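Local coordinates for protein ferredoxin NADP reductase (Plasmodium falciparum, PDB 3JQQ) that passes electrons between ferredoxin and NADP(H) through a bound FAD in the apicoplast, and may thereby support the last step of isoprenoid precursor synthesis, at residues 5-10 / 157-162; 25-28 / 34-37; 188-193 / 226-231; 212-217 / 268-273. The protein carries 1 engineered substitution. One frame throughout, in Å; residues are numbered along the deposited sequence.

Contact 1. Residues 5-10 / 157-162; sequences NFINLY and HGYFNL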
loop_
_atom_site.group_PDB
_atom_site.type_symbol
_atom_site.label_atom_id
_atom_site.label_comp_id
_atom_site.label_asym_id
_atom_site.label_seq_id
_atom_site.Cartn_x
_atom_site.Cartn_y
_atom_site.Cartn_z
ATOM N N ASN B 5 8.799 6.069 26.735
ATOM C CA ASN B 5 8.002 6.309 27.975
ATOM C C ASN B 5 6.564 5.800 27.867
ATOM O O ASN B 5 6.010 5.258 28.833
ATOM C CB ASN B 5 8.024 7.795 28.353
ATOM C CG ASN B 5 8.232 8.703 27.151
ATOM O OD1 ASN B 5 9.027 8.402 26.260
ATOM N ND2 ASN B 5 7.521 9.825 27.127
ATOM N N PHE B 6 5.964 5.970 26.692
ATOM C CA PHE B 6 4.596 5.524 26.463
ATOM C C PHE B 6 4.541 4.323 25.512
ATOM O O PHE B 6 3.532 3.612 25.452
ATOM C CB PHE B 6 3.741 6.667 25.916
ATOM C CG PHE B 6 3.602 7.832 26.859
ATOM C CD1 PHE B 6 3.489 7.627 28.225
ATOM C CD2 PHE B 6 3.563 9.130 26.377
ATOM C CE1 PHE B 6 3.357 8.695 29.092
ATOM C CE2 PHE B 6 3.428 10.202 27.239
ATOM C CZ PHE B 6 3.324 9.985 28.597
ATOM N N ILE B 7 5.629 4.093 24.782
ATOM C CA ILE B 7 5.688 2.994 23.821
ATOM C C ILE B 7 5.403 1.625 24.458
ATOM O O ILE B 7 6.023 1.246 25.452
ATOM C CB ILE B 7 7.051 2.929 23.096
ATOM C CG1 ILE B 7 7.105 3.944 21.952
ATOM C CG2 ILE B 7 7.294 1.530 22.548
ATOM C CD1 ILE B 7 7.552 5.331 22.382
ATOM N N ASN B 8 4.460 0.897 23.868
ATOM C CA ASN B 8 4.177 -0.486 24.250
ATOM C C ASN B 8 3.616 -0.685 25.658
ATOM O O ASN B 8 3.713 -1.774 26.225
ATOM C CB ASN B 8 5.408 -1.368 24.026
ATOM C CG ASN B 8 5.638 -1.673 22.560
ATOM O OD1 ASN B 8 4.689 -1.883 21.804
ATOM N ND2 ASN B 8 6.901 -1.699 22.151
ATOM N N LEU B 9 3.023 0.368 26.212
ATOM C CA LEU B 9 2.280 0.242 27.454
ATOM C C LEU B 9 1.235 -0.850 27.287
ATOM O O LEU B 9 1.001 -1.651 28.193
ATOM C CB LEU B 9 1.600 1.564 27.810
ATOM C CG LEU B 9 2.339 2.479 28.799
ATOM C CD1 LEU B 9 3.825 2.511 28.500
ATOM C CD2 LEU B 9 1.747 3.883 28.783
ATOM N N TYR B 10 0.610 -0.872 26.116
ATOM C CA TYR B 10 -0.355 -1.905 25.790
ATOM C C TYR B 10 0.112 -2.701 24.584
ATOM O O TYR B 10 0.580 -2.141 23.593
ATOM C CB TYR B 10 -1.741 -1.299 25.563
ATOM C CG TYR B 10 -2.243 -0.588 26.791
ATOM C CD1 TYR B 10 -2.138 0.790 26.911
ATOM C CD2 TYR B 10 -2.781 -1.301 27.855
ATOM C CE1 TYR B 10 -2.579 1.440 28.044
ATOM C CE2 TYR B 10 -3.225 -0.659 28.992
ATOM C CZ TYR B 10 -3.121 0.710 29.080
ATOM O OH TYR B 10 -3.559 1.358 30.215
ATOM N N HIS B 157 2.908 3.498 19.631
ATOM C CA HIS B 157 3.980 3.046 18.761
ATOM C C HIS B 157 4.543 4.216 17.967
ATOM O O HIS B 157 3.875 5.238 17.790
ATOM C CB HIS B 157 3.487 1.989 17.769
ATOM C CG HIS B 157 2.638 0.918 18.379
ATOM N ND1 HIS B 157 3.169 -0.175 19.029
ATOM C CD2 HIS B 157 1.301 0.757 18.409
ATOM C CE1 HIS B 157 2.185 -0.959 19.453
ATOM N NE2 HIS B 157 1.046 -0.415 19.086
ATOM N N GLY B 158 5.768 4.052 17.476
ATOM C CA GLY B 158 6.363 5.011 16.553
ATOM C C GLY B 158 7.177 6.101 17.220
ATOM O O GLY B 158 7.233 6.193 18.445
ATOM N N TYR B 159 7.812 6.930 16.399
ATOM C CA TYR B 159 8.621 8.033 16.891
ATOM C C TYR B 159 8.451 9.232 15.964
ATOM O O TYR B 159 9.323 10.095 15.869
ATOM C CB TYR B 159 10.095 7.620 16.986
ATOM C CG TYR B 159 10.322 6.338 17.760
ATOM C CD1 TYR B 159 10.367 5.111 17.111
ATOM C CD2 TYR B 159 10.484 6.353 19.142
ATOM C CE1 TYR B 159 10.573 3.937 17.810
ATOM C CE2 TYR B 159 10.689 5.181 19.852
ATOM C CZ TYR B 159 10.733 3.976 19.179
ATOM O OH TYR B 159 10.935 2.805 19.872
ATOM N N PHE B 160 7.312 9.268 15.280
ATOM C CA PHE B 160 6.978 10.344 14.358
ATOM C C PHE B 160 6.469 11.536 15.164
ATOM O O PHE B 160 5.314 11.936 15.039
ATOM C CB PHE B 160 5.909 9.851 13.380
ATOM C CG PHE B 160 5.795 10.667 12.124
ATOM C CD1 PHE B 160 6.880 10.821 11.276
ATOM C CD2 PHE B 160 4.597 11.252 11.775
ATOM C CE1 PHE B 160 6.770 11.564 10.115
ATOM C CE2 PHE B 160 4.479 11.994 10.617
ATOM C CZ PHE B 160 5.560 12.152 9.785
ATOM N N ASN B 161 7.348 12.097 15.991
ATOM C CA ASN B 161 6.946 13.077 16.996
ATOM C C ASN B 161 7.525 14.476 16.813
ATOM O O ASN B 161 8.534 14.663 16.131
ATOM C CB ASN B 161 7.307 12.565 18.390
ATOM C CG ASN B 161 6.589 11.281 18.739
ATOM O OD1 ASN B 161 5.360 11.210 18.690
ATOM N ND2 ASN B 161 7.352 10.256 19.103
ATOM N N LEU B 162 6.877 15.456 17.447
ATOM C CA LEU B 162 7.366 16.830 17.454
ATOM C C LEU B 162 8.629 16.959 18.298
ATOM O O LEU B 162 8.848 16.175 19.222
ATOM C CB LEU B 162 6.307 17.775 18.011
ATOM C CG LEU B 162 5.027 17.994 17.205
ATOM C CD1 LEU B 162 4.124 18.986 17.920
ATOM C CD2 LEU B 162 5.350 18.478 15.800
#
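A type II beta turn, F6 to L9, sets I7 and N8 against H157, G158 and Y159, where strand 150-157 of the FAD-binding domain's antiparallel sheet runs out into a loop. The side chain of I7 starts off to one side, but with CG1 beside its own backbone N (chi1 -81°) and CD1 swung round by chi2 (86°) its end comes back to the loop. CD1 then lies 4.0 Å from CE2 of Y159 and equally far from the carbonyl O of G158, the side chains of I7 and Y159 crossing at about a right angle. At the other corner, the N8 and H157 side chains also cross at about a right angle: OD1 of N8 is 3.6 Å from CE1 of H157, with amide and ring planes 72° apart. NE2 of H157 bonds to OG1 of T154. Backbone hydrogen bonds link F6 and N8 with A156, and Y10 with G155, opposite which L9 and Y10 form a classic beta bulge. These tie the arm to the strand. The side chains add modest packing: an apolar touch of I7 on Y159, and a polar approach of N8 to H157 too long to count as a bond.

Contact 2. Residues 25-28 / 34-37; sequences NLVR and EVYH
N25 and Y36 form an antiparallel, non-hydrogen-bonded pair at the loop end of the beta hairpin formed by strands 16-25 and 35-41 in the FAD-binding domain. One backbone bond crosses between the segments here: N of L26 gives its hydrogen to O of V35 at 2.9 Å, almost straight at 174°. Just past the pair the chain turns away, and OD1 of N25 takes a weak bond from N of V27, as in an Asx turn.

The apolar contacts centre on V35, a buried residue whose chi1 of 18° leaves its branches nearly eclipsed. Its CG1 lies 3.5 Å from CG1 of V27, and its CG2 is 3.9 Å from CB of L26. Further along, L26 sets CG 3.5 Å from CB of H37, while the H37 ring leads away to Y225, whose OH bonds to its ND1. L26 also touches A117, of the FAD site.

Among the polar groups, the Y36 ring receives K23 in a cation-pi contact, and backbone N of N25 lies 4.0 Å from CD2 of Y36. The Y36 hydroxyl donates to the carboxylate of E34, which also makes a salt bridge with K143: OH of Y36 is 2.7 Å from OE2 of E34, on that oxygen's anti lone pair and in the plane of the ring.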
loop_
_atom_site.group_PDB
_atom_site.type_symbol
_atom_site.label_atom_id
_atom_site.label_comp_id
_atom_site.label_asym_id
_atom_site.label_seq_id
_atom_site.Cartn_x
_atom_site.Cartn_y
_atom_site.Cartn_z
ATOM N N ASN B 25 -18.336 9.942 9.165
ATOM C CA ASN B 25 -17.862 9.925 7.789
ATOM C C ASN B 25 -17.033 11.181 7.535
ATOM O O ASN B 25 -17.551 12.296 7.603
ATOM C CB ASN B 25 -19.045 9.841 6.823
ATOM C CG ASN B 25 -18.616 9.620 5.384
ATOM O OD1 ASN B 25 -17.425 9.537 5.080
ATOM N ND2 ASN B 25 -19.592 9.525 4.490
ATOM N N LEU B 26 -15.745 10.989 7.259
ATOM C CA LEU B 26 -14.788 12.096 7.139
ATOM C C LEU B 26 -14.742 12.744 5.762
ATOM O O LEU B 26 -14.260 13.869 5.619
ATOM C CB LEU B 26 -13.378 11.632 7.514
ATOM C CG LEU B 26 -12.897 11.911 8.936
ATOM C CD1 LEU B 26 -11.444 11.481 9.097
ATOM C CD2 LEU B 26 -13.063 13.389 9.274
ATOM N N VAL B 27 -15.219 12.033 4.749
ATOM C CA VAL B 27 -15.226 12.577 3.399
ATOM C C VAL B 27 -16.610 13.065 2.995
ATOM O O VAL B 27 -17.603 12.807 3.677
ATOM C CB VAL B 27 -14.720 11.558 2.358
ATOM C CG1 VAL B 27 -13.236 11.280 2.562
ATOM C CG2 VAL B 27 -15.533 10.276 2.428
ATOM N N ARG B 28 -16.660 13.770 1.873
ATOM C CA ARG B 28 -17.902 14.318 1.366
ATOM C C ARG B 28 -18.273 13.610 0.061
ATOM O O ARG B 28 -17.426 12.966 -0.556
ATOM C CB ARG B 28 -17.774 15.838 1.226
ATOM C CG ARG B 28 -17.599 16.512 2.592
ATOM C CD ARG B 28 -16.908 17.865 2.531
ATOM N NE ARG B 28 -15.522 17.770 2.079
ATOM C CZ ARG B 28 -14.528 17.245 2.791
ATOM N NH1 ARG B 28 -14.758 16.748 4.001
ATOM N NH2 ARG B 28 -13.304 17.209 2.286
ATOM N N GLU B 34 -14.125 5.833 1.362
ATOM C CA GLU B 34 -14.898 5.716 2.582
ATOM C C GLU B 34 -13.916 5.767 3.741
ATOM O O GLU B 34 -13.025 4.925 3.844
ATOM C CB GLU B 34 -15.678 4.400 2.606
ATOM C CG GLU B 34 -16.661 4.285 3.765
ATOM C CD GLU B 34 -17.455 2.993 3.738
ATOM O OE1 GLU B 34 -17.182 2.139 2.869
ATOM O OE2 GLU B 34 -18.351 2.831 4.594
ATOM N N VAL B 35 -14.054 6.766 4.602
ATOM C CA VAL B 35 -13.187 6.848 5.770
ATOM C C VAL B 35 -13.908 7.377 7.006
ATOM O O VAL B 35 -14.627 8.379 6.955
ATOM C CB VAL B 35 -11.854 7.600 5.471
ATOM C CG1 VAL B 35 -11.966 8.445 4.201
ATOM C CG2 VAL B 35 -11.413 8.424 6.663
ATOM N N TYR B 36 -13.728 6.667 8.114
ATOM C CA TYR B 36 -14.439 6.975 9.341
ATOM C C TYR B 36 -13.515 7.552 10.404
ATOM O O TYR B 36 -12.420 7.039 10.649
ATOM C CB TYR B 36 -15.186 5.737 9.861
ATOM C CG TYR B 36 -16.348 5.349 8.975
ATOM C CD1 TYR B 36 -16.218 4.345 8.022
ATOM C CD2 TYR B 36 -17.566 6.012 9.065
ATOM C CE1 TYR B 36 -17.277 4.002 7.193
ATOM C CE2 TYR B 36 -18.630 5.676 8.241
ATOM C CZ TYR B 36 -18.476 4.671 7.307
ATOM O OH TYR B 36 -19.524 4.329 6.485
ATOM N N HIS B 37 -13.964 8.646 11.006
ATOM C CA HIS B 37 -13.303 9.244 12.153
ATOM C C HIS B 37 -13.904 8.635 13.411
ATOM O O HIS B 37 -15.105 8.761 13.653
ATOM C CB HIS B 37 -13.520 10.759 12.135
ATOM C CG HIS B 37 -13.236 11.438 13.439
ATOM N ND1 HIS B 37 -11.967 11.815 13.822
ATOM C CD2 HIS B 37 -14.062 11.835 14.437
ATOM C CE1 HIS B 37 -12.021 12.407 15.002
ATOM N NE2 HIS B 37 -13.281 12.432 15.397
#

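Contact 3. Residues 188-193 / 226-231; sequences FLKKLF and LNELEY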
loop_
_atom_site.group_PDB
_atom_site.type_symbol
_atom_site.label_atom_id
_atom_site.label_comp_id
_atom_site.label_asym_id
_atom_site.label_seq_id
_atom_site.Cartn_x
_atom_site.Cartn_y
_atom_site.Cartn_z
ATOM N N PHE B 188 -0.579 17.251 15.655
ATOM C CA PHE B 188 0.379 18.326 15.869
ATOM C C PHE B 188 -0.307 19.690 15.985
ATOM O O PHE B 188 -0.048 20.448 16.922
ATOM C CB PHE B 188 1.416 18.370 14.743
ATOM C CG PHE B 188 2.295 17.152 14.670
ATOM C CD1 PHE B 188 3.030 16.887 13.526
ATOM C CD2 PHE B 188 2.380 16.270 15.737
ATOM C CE1 PHE B 188 3.843 15.772 13.448
ATOM C CE2 PHE B 188 3.191 15.148 15.663
ATOM C CZ PHE B 188 3.923 14.902 14.517
ATOM N N LEU B 189 -1.175 19.998 15.023
ATOM C CA LEU B 189 -1.824 21.308 14.973
ATOM C C LEU B 189 -2.701 21.553 16.191
ATOM O O LEU B 189 -2.768 22.671 16.706
ATOM C CB LEU B 189 -2.653 21.455 13.690
ATOM C CG LEU B 189 -1.899 21.538 12.359
ATOM C CD1 LEU B 189 -2.877 21.501 11.193
ATOM C CD2 LEU B 189 -1.041 22.794 12.299
ATOM N N LYS B 190 -3.378 20.505 16.648
ATOM C CA LYS B 190 -4.231 20.614 17.821
ATOM C C LYS B 190 -3.411 20.934 19.066
ATOM O O LYS B 190 -3.866 21.672 19.938
ATOM C CB LYS B 190 -5.055 19.338 18.017
ATOM C CG LYS B 190 -6.203 19.196 17.025
ATOM C CD LYS B 190 -6.865 17.828 17.128
ATOM C CE LYS B 190 -8.070 17.725 16.204
ATOM N NZ LYS B 190 -8.646 16.355 16.214
ATOM N N LYS B 191 -2.199 20.390 19.147
ATOM C CA LYS B 191 -1.318 20.714 20.266
ATOM C C LYS B 191 -0.754 22.127 20.146
ATOM O O LYS B 191 -0.785 22.899 21.103
ATOM C CB LYS B 191 -0.168 19.712 20.390
ATOM C CG LYS B 191 0.865 20.119 21.435
ATOM C CD LYS B 191 2.039 19.155 21.487
ATOM C CE LYS B 191 3.162 19.703 22.361
ATOM N NZ LYS B 191 2.727 19.935 23.769
ATOM N N LEU B 192 -0.244 22.461 18.964
ATOM C CA LEU B 192 0.426 23.741 18.748
ATOM C C LEU B 192 -0.523 24.933 18.873
ATOM O O LEU B 192 -0.186 25.939 19.498
ATOM C CB LEU B 192 1.117 23.760 17.380
ATOM C CG LEU B 192 2.180 22.690 17.107
ATOM C CD1 LEU B 192 2.465 22.580 15.614
ATOM C CD2 LEU B 192 3.461 22.976 17.876
ATOM N N PHE B 193 -1.705 24.818 18.278
ATOM C CA PHE B 193 -2.658 25.927 18.257
ATOM C C PHE B 193 -3.698 25.839 19.374
ATOM O O PHE B 193 -4.677 26.584 19.378
ATOM C CB PHE B 193 -3.352 26.018 16.896
ATOM C CG PHE B 193 -2.429 26.387 15.766
ATOM C CD1 PHE B 193 -1.684 27.555 15.814
ATOM C CD2 PHE B 193 -2.320 25.575 14.647
ATOM C CE1 PHE B 193 -0.839 27.897 14.774
ATOM C CE2 PHE B 193 -1.480 25.913 13.604
ATOM C CZ PHE B 193 -0.739 27.076 13.666
ATOM N N LEU B 226 -11.010 18.494 6.894
ATOM C CA LEU B 226 -11.180 19.768 6.197
ATOM C C LEU B 226 -11.708 20.864 7.126
ATOM O O LEU B 226 -11.353 22.036 6.980
ATOM C CB LEU B 226 -12.129 19.574 5.008
ATOM C CG LEU B 226 -12.076 20.521 3.802
ATOM C CD1 LEU B 226 -13.250 21.489 3.788
ATOM C CD2 LEU B 226 -10.738 21.262 3.712
ATOM N N ASN B 227 -12.559 20.480 8.076
ATOM C CA ASN B 227 -13.098 21.422 9.056
ATOM C C ASN B 227 -11.988 22.092 9.850
ATOM O O ASN B 227 -11.893 23.320 9.905
ATOM C CB ASN B 227 -14.039 20.713 10.035
ATOM C CG ASN B 227 -15.351 20.313 9.401
ATOM O OD1 ASN B 227 -15.672 20.729 8.290
ATOM N ND2 ASN B 227 -16.125 19.504 10.112
ATOM N N GLU B 228 -11.162 21.263 10.481
ATOM C CA GLU B 228 -10.035 21.741 11.266
ATOM C C GLU B 228 -9.054 22.523 10.398
ATOM O O GLU B 228 -8.640 23.625 10.756
ATOM C CB GLU B 228 -9.315 20.569 11.935
ATOM C CG GLU B 228 -10.119 19.875 13.024
ATOM C CD GLU B 228 -11.162 18.921 12.474
ATOM O OE1 GLU B 228 -11.878 18.299 13.289
ATOM O OE2 GLU B 228 -11.265 18.791 11.235
ATOM N N LEU B 229 -8.686 21.947 9.257
ATOM C CA LEU B 229 -7.724 22.578 8.363
ATOM C C LEU B 229 -8.185 23.960 7.921
ATOM O O LEU B 229 -7.390 24.899 7.863
ATOM C CB LEU B 229 -7.441 21.691 7.144
ATOM C CG LEU B 229 -6.582 20.440 7.363
ATOM C CD1 LEU B 229 -6.567 19.564 6.113
ATOM C CD2 LEU B 229 -5.164 20.812 7.777
ATOM N N GLU B 230 -9.471 24.083 7.612
ATOM C CA GLU B 230 -10.032 25.372 7.229
ATOM C C GLU B 230 -10.111 26.316 8.425
ATOM O O GLU B 230 -9.977 27.529 8.276
ATOM C CB GLU B 230 -11.407 25.203 6.579
ATOM C CG GLU B 230 -11.337 24.777 5.122
ATOM C CD GLU B 230 -12.703 24.644 4.477
ATOM O OE1 GLU B 230 -13.671 24.308 5.193
ATOM O OE2 GLU B 230 -12.806 24.869 3.251
ATOM N N TYR B 231 -10.320 25.756 9.611
ATOM C CA TYR B 231 -10.384 26.564 10.822
ATOM C C TYR B 231 -9.020 27.153 11.171
ATOM O O TYR B 231 -8.925 28.289 11.644
ATOM C CB TYR B 231 -10.921 25.751 12.002
ATOM C CG TYR B 231 -10.747 26.448 13.341
ATOM C CD1 TYR B 231 -11.685 27.367 13.797
ATOM C CD2 TYR B 231 -9.641 26.193 14.141
ATOM C CE1 TYR B 231 -11.528 28.004 15.017
ATOM C CE2 TYR B 231 -9.476 26.823 15.359
ATOM C CZ TYR B 231 -10.421 27.728 15.793
ATOM O OH TYR B 231 -10.258 28.357 17.006
HETATM O O HOH W 1 -11.267 16.006 15.257
#
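L189 and L229 have matching torsions, each with CG beside its backbone N (chi1 -68° and -73°) and an extended chi2, and these bring their methyls together from two neighbouring helices. CD1 of L189 is 4.2 Å from CD2 of L229, the side chains crossing at about a right angle. Both rest on the parallel sheet of the NADP-binding domain: L189 on I211, I213 and I240, L229 on I242 and Y244. Helices 183-192 and 226-235 thus pack side by side on one face of a Rossmann-type sheet, touching through side-chain ends rather than backbones.

The second link pairs an aliphatic approach with a water bridge. K190 runs out fully extended beyond CB, whereas E228 bends at chi2 (79°), and CE of K190 passes 4.4 Å from CG of E228. NZ of K190 donates to a water at 2.8 Å, which in turn donates to OE1 of E228 at 3.1 Å; NZ also bonds to O of S106. With NZ of K190 and OE1 of E228 4.8 Å apart, the opposite charges probably attract one another through the water, without a direct salt bridge.

Contact 4. Residues 212-217 / 268-273; sequences TIYYGV and TEFLNL. With A2P (adenosine-2'-5'-diphosphate), chain J.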
loop_
_atom_site.group_PDB
_atom_site.type_symbol
_atom_site.label_atom_id
_atom_site.label_comp_id
_atom_site.label_asym_id
_atom_site.label_seq_id
_atom_site.Cartn_x
_atom_site.Cartn_y
_atom_site.Cartn_z
ATOM N N THR B 212 4.019 24.930 6.760
ATOM C CA THR B 212 3.641 24.763 5.364
ATOM C C THR B 212 3.193 23.330 5.125
ATOM O O THR B 212 3.937 22.385 5.380
ATOM C CB THR B 212 4.806 25.091 4.413
ATOM O OG1 THR B 212 5.416 26.326 4.807
ATOM C CG2 THR B 212 4.305 25.206 2.981
ATOM N N ILE B 213 1.970 23.175 4.632
ATOM C CA ILE B 213 1.394 21.854 4.456
ATOM C C ILE B 213 1.194 21.513 2.986
ATOM O O ILE B 213 0.583 22.274 2.237
ATOM C CB ILE B 213 0.054 21.728 5.201
ATOM C CG1 ILE B 213 0.217 22.194 6.649
ATOM C CG2 ILE B 213 -0.458 20.297 5.143
ATOM C CD1 ILE B 213 -0.905 21.764 7.560
ATOM N N TYR B 214 1.730 20.367 2.583
ATOM C CA TYR B 214 1.527 19.846 1.241
ATOM C C TYR B 214 0.719 18.563 1.357
ATOM O O TYR B 214 1.188 17.573 1.918
ATOM C CB TYR B 214 2.868 19.573 0.560
ATOM C CG TYR B 214 3.750 20.794 0.419
ATOM C CD1 TYR B 214 4.821 21.005 1.278
ATOM C CD2 TYR B 214 3.515 21.733 -0.577
ATOM C CE1 TYR B 214 5.633 22.118 1.148
ATOM C CE2 TYR B 214 4.320 22.848 -0.713
ATOM C CZ TYR B 214 5.376 23.035 0.152
ATOM O OH TYR B 214 6.179 24.144 0.017
ATOM N N TYR B 215 -0.500 18.584 0.833
ATOM C CA TYR B 215 -1.446 17.511 1.092
ATOM C C TYR B 215 -2.054 16.992 -0.203
ATOM O O TYR B 215 -2.762 17.714 -0.906
ATOM C CB TYR B 215 -2.527 18.010 2.059
ATOM C CG TYR B 215 -3.497 16.964 2.565
ATOM C CD1 TYR B 215 -3.157 15.619 2.597
ATOM C CD2 TYR B 215 -4.750 17.335 3.044
ATOM C CE1 TYR B 215 -4.046 14.671 3.068
ATOM C CE2 TYR B 215 -5.645 16.395 3.517
ATOM C CZ TYR B 215 -5.287 15.064 3.526
ATOM O OH TYR B 215 -6.177 14.125 4.001
ATOM N N GLY B 216 -1.757 15.735 -0.513
ATOM C CA GLY B 216 -2.258 15.098 -1.722
ATOM C C GLY B 216 -3.447 14.202 -1.445
ATOM O O GLY B 216 -3.377 13.289 -0.621
ATOM N N VAL B 217 -4.550 14.483 -2.131
ATOM C CA VAL B 217 -5.756 13.677 -2.037
ATOM C C VAL B 217 -6.393 13.616 -3.420
ATOM O O VAL B 217 -5.937 14.290 -4.343
ATOM C CB VAL B 217 -6.754 14.257 -1.013
ATOM C CG1 VAL B 217 -6.221 14.094 0.402
ATOM C CG2 VAL B 217 -7.044 15.721 -1.317
ATOM N N THR B 268 12.780 25.590 -5.271
ATOM C CA THR B 268 13.614 26.650 -4.695
ATOM C C THR B 268 12.989 27.253 -3.437
ATOM O O THR B 268 13.682 27.513 -2.452
ATOM C CB THR B 268 13.932 27.769 -5.715
ATOM O OG1 THR B 268 12.761 28.071 -6.482
ATOM C CG2 THR B 268 15.047 27.332 -6.655
ATOM N N GLU B 269 11.677 27.468 -3.474
ATOM C CA GLU B 269 10.949 27.992 -2.321
ATOM C C GLU B 269 10.904 26.978 -1.177
ATOM O O GLU B 269 10.997 27.344 -0.005
ATOM C CB GLU B 269 9.531 28.408 -2.723
ATOM C CG GLU B 269 9.450 29.768 -3.406
ATOM C CD GLU B 269 10.097 29.794 -4.776
ATOM O OE1 GLU B 269 10.180 28.725 -5.420
ATOM O OE2 GLU B 269 10.524 30.885 -5.210
ATOM N N PHE B 270 10.755 25.704 -1.528
ATOM C CA PHE B 270 10.797 24.617 -0.547
ATOM C C PHE B 270 12.184 24.572 0.084
ATOM O O PHE B 270 12.324 24.448 1.302
ATOM C CB PHE B 270 10.461 23.286 -1.225
ATOM C CG PHE B 270 10.611 22.083 -0.332
ATOM C CD1 PHE B 270 9.600 21.716 0.541
ATOM C CD2 PHE B 270 11.756 21.305 -0.385
ATOM C CE1 PHE B 270 9.736 20.606 1.354
ATOM C CE2 PHE B 270 11.897 20.194 0.425
ATOM C CZ PHE B 270 10.886 19.844 1.295
ATOM N N LEU B 271 13.208 24.690 -0.762
ATOM C CA LEU B 271 14.588 24.782 -0.299
ATOM C C LEU B 271 14.776 25.957 0.653
ATOM O O LEU B 271 15.390 25.818 1.711
ATOM C CB LEU B 271 15.543 24.915 -1.489
ATOM C CG LEU B 271 16.218 23.637 -1.990
ATOM C CD1 LEU B 271 16.645 23.776 -3.445
ATOM C CD2 LEU B 271 17.402 23.273 -1.103
ATOM N N ASN B 272 14.246 27.116 0.272
ATOM C CA ASN B 272 14.354 28.316 1.097
ATOM C C ASN B 272 13.640 28.175 2.440
ATOM O O ASN B 272 14.132 28.652 3.463
ATOM C CB ASN B 272 13.845 29.549 0.343
ATOM C CG ASN B 272 14.870 30.102 -0.635
ATOM O OD1 ASN B 272 14.604 31.070 -1.349
ATOM N ND2 ASN B 272 16.049 29.489 -0.670
ATOM N N LEU B 273 12.483 27.520 2.434
ATOM C CA LEU B 273 11.749 27.260 3.676
ATOM C C LEU B 273 12.540 26.344 4.602
ATOM O O LEU B 273 12.703 26.637 5.786
ATOM C CB LEU B 273 10.373 26.654 3.387
ATOM C CG LEU B 273 9.220 27.621 3.106
ATOM C CD1 LEU B 273 7.989 26.858 2.655
ATOM C CD2 LEU B 273 8.924 28.469 4.333
HETATM P P1 A2P J . -4.474 8.326 -6.960
HETATM O O1P A2P J . -3.663 8.332 -8.233
HETATM O O2P A2P J . -4.408 7.025 -6.198
HETATM O O3P A2P J . -5.864 8.898 -7.111
HETATM P P2 A2P J . -4.974 6.901 -0.872
HETATM O O4P A2P J . -4.463 7.202 0.517
HETATM O O5P A2P J . -4.515 5.575 -1.435
HETATM O O6P A2P J . -6.442 7.196 -1.064
HETATM O "O5'" A2P J . -4.234 7.989 -1.800
HETATM C "C5'" A2P J . -4.043 9.321 -1.327
HETATM C "C4'" A2P J . -3.563 10.199 -2.474
HETATM O "O4'" A2P J . -2.208 9.873 -2.802
HETATM C "C3'" A2P J . -4.387 9.972 -3.733
HETATM O "O3'" A2P J . -4.635 11.241 -4.346
HETATM C "C2'" A2P J . -3.490 9.151 -4.634
HETATM O "O2'" A2P J . -3.729 9.398 -6.017
HETATM C "C1'" A2P J . -2.140 9.713 -4.222
HETATM N N9 A2P J . -1.011 8.885 -4.716
HETATM C C8 A2P J . -1.101 7.692 -5.335
HETATM N N7 A2P J . 0.129 7.227 -5.675
HETATM C C5 A2P J . 1.031 8.146 -5.275
HETATM C C6 A2P J . 2.505 8.296 -5.320
HETATM N N6 A2P J . 3.289 7.343 -5.875
HETATM N N1 A2P J . 3.046 9.415 -4.787
HETATM C C2 A2P J . 2.285 10.373 -4.227
HETATM N N3 A2P J . 0.945 10.302 -4.153
HETATM C C4 A2P J . 0.273 9.237 -4.650
#
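Y214 reaches from strand 211-217 towards F270 and L273 of helix 267-276. Its CB already points at the helix, and chi1 of -60° sets CG beside the backbone N; the ring runs out along I174 and I176 of strand 173-178 and meets the H243 ring, with only about 20° between their planes. Along one side of the ring, CE1 of Y214 comes to 4.0 Å from CD1 of F270, near the plane of the F270 ring and at its edge. At the tip, OH of Y214 is 4.2 Å from CD1 of L273. The L273 side chain also meets that of T212 tip to tip, with CD1 of L273 3.4 Å from OG1 of T212.

At its far end the same strand lines the nucleotide pocket. C of V217 is 3.1 Å from O3' of the bound adenosine-2'-5'-diphosphate, and O of G216 is 3.6 Å from its C4'. Strand and helix segments run at 136° to each other, with axes 11.7 Å apart at their closest. F270 continues onto I174 of the central strand and onto V293 and L297, so it ties helix 267-276 to both the sheet and helix 289-298.

Overall arrangement
Contacts 1 and 2 belong to the antiparallel FAD-binding half, on opposite sides of the chain's centre and about 26 Å apart between centres; contact 2 falls within the span that contact 1 closes. Contacts 3 and 4 follow in the NADP-binding half, built on its parallel sheet, about 18 Å apart between centres, with their segments alternating along the chain. Strand 211-217 joins them: I213 and Y215 face the helices of contact 3, T212 and Y214 the helix of contact 4 on the opposite face. The loop after strand 150-157 packs L162 on F188 and L192, and R28 touches L226, consistent with a family in which the FAD and NADP(H) sites lie between the two domains.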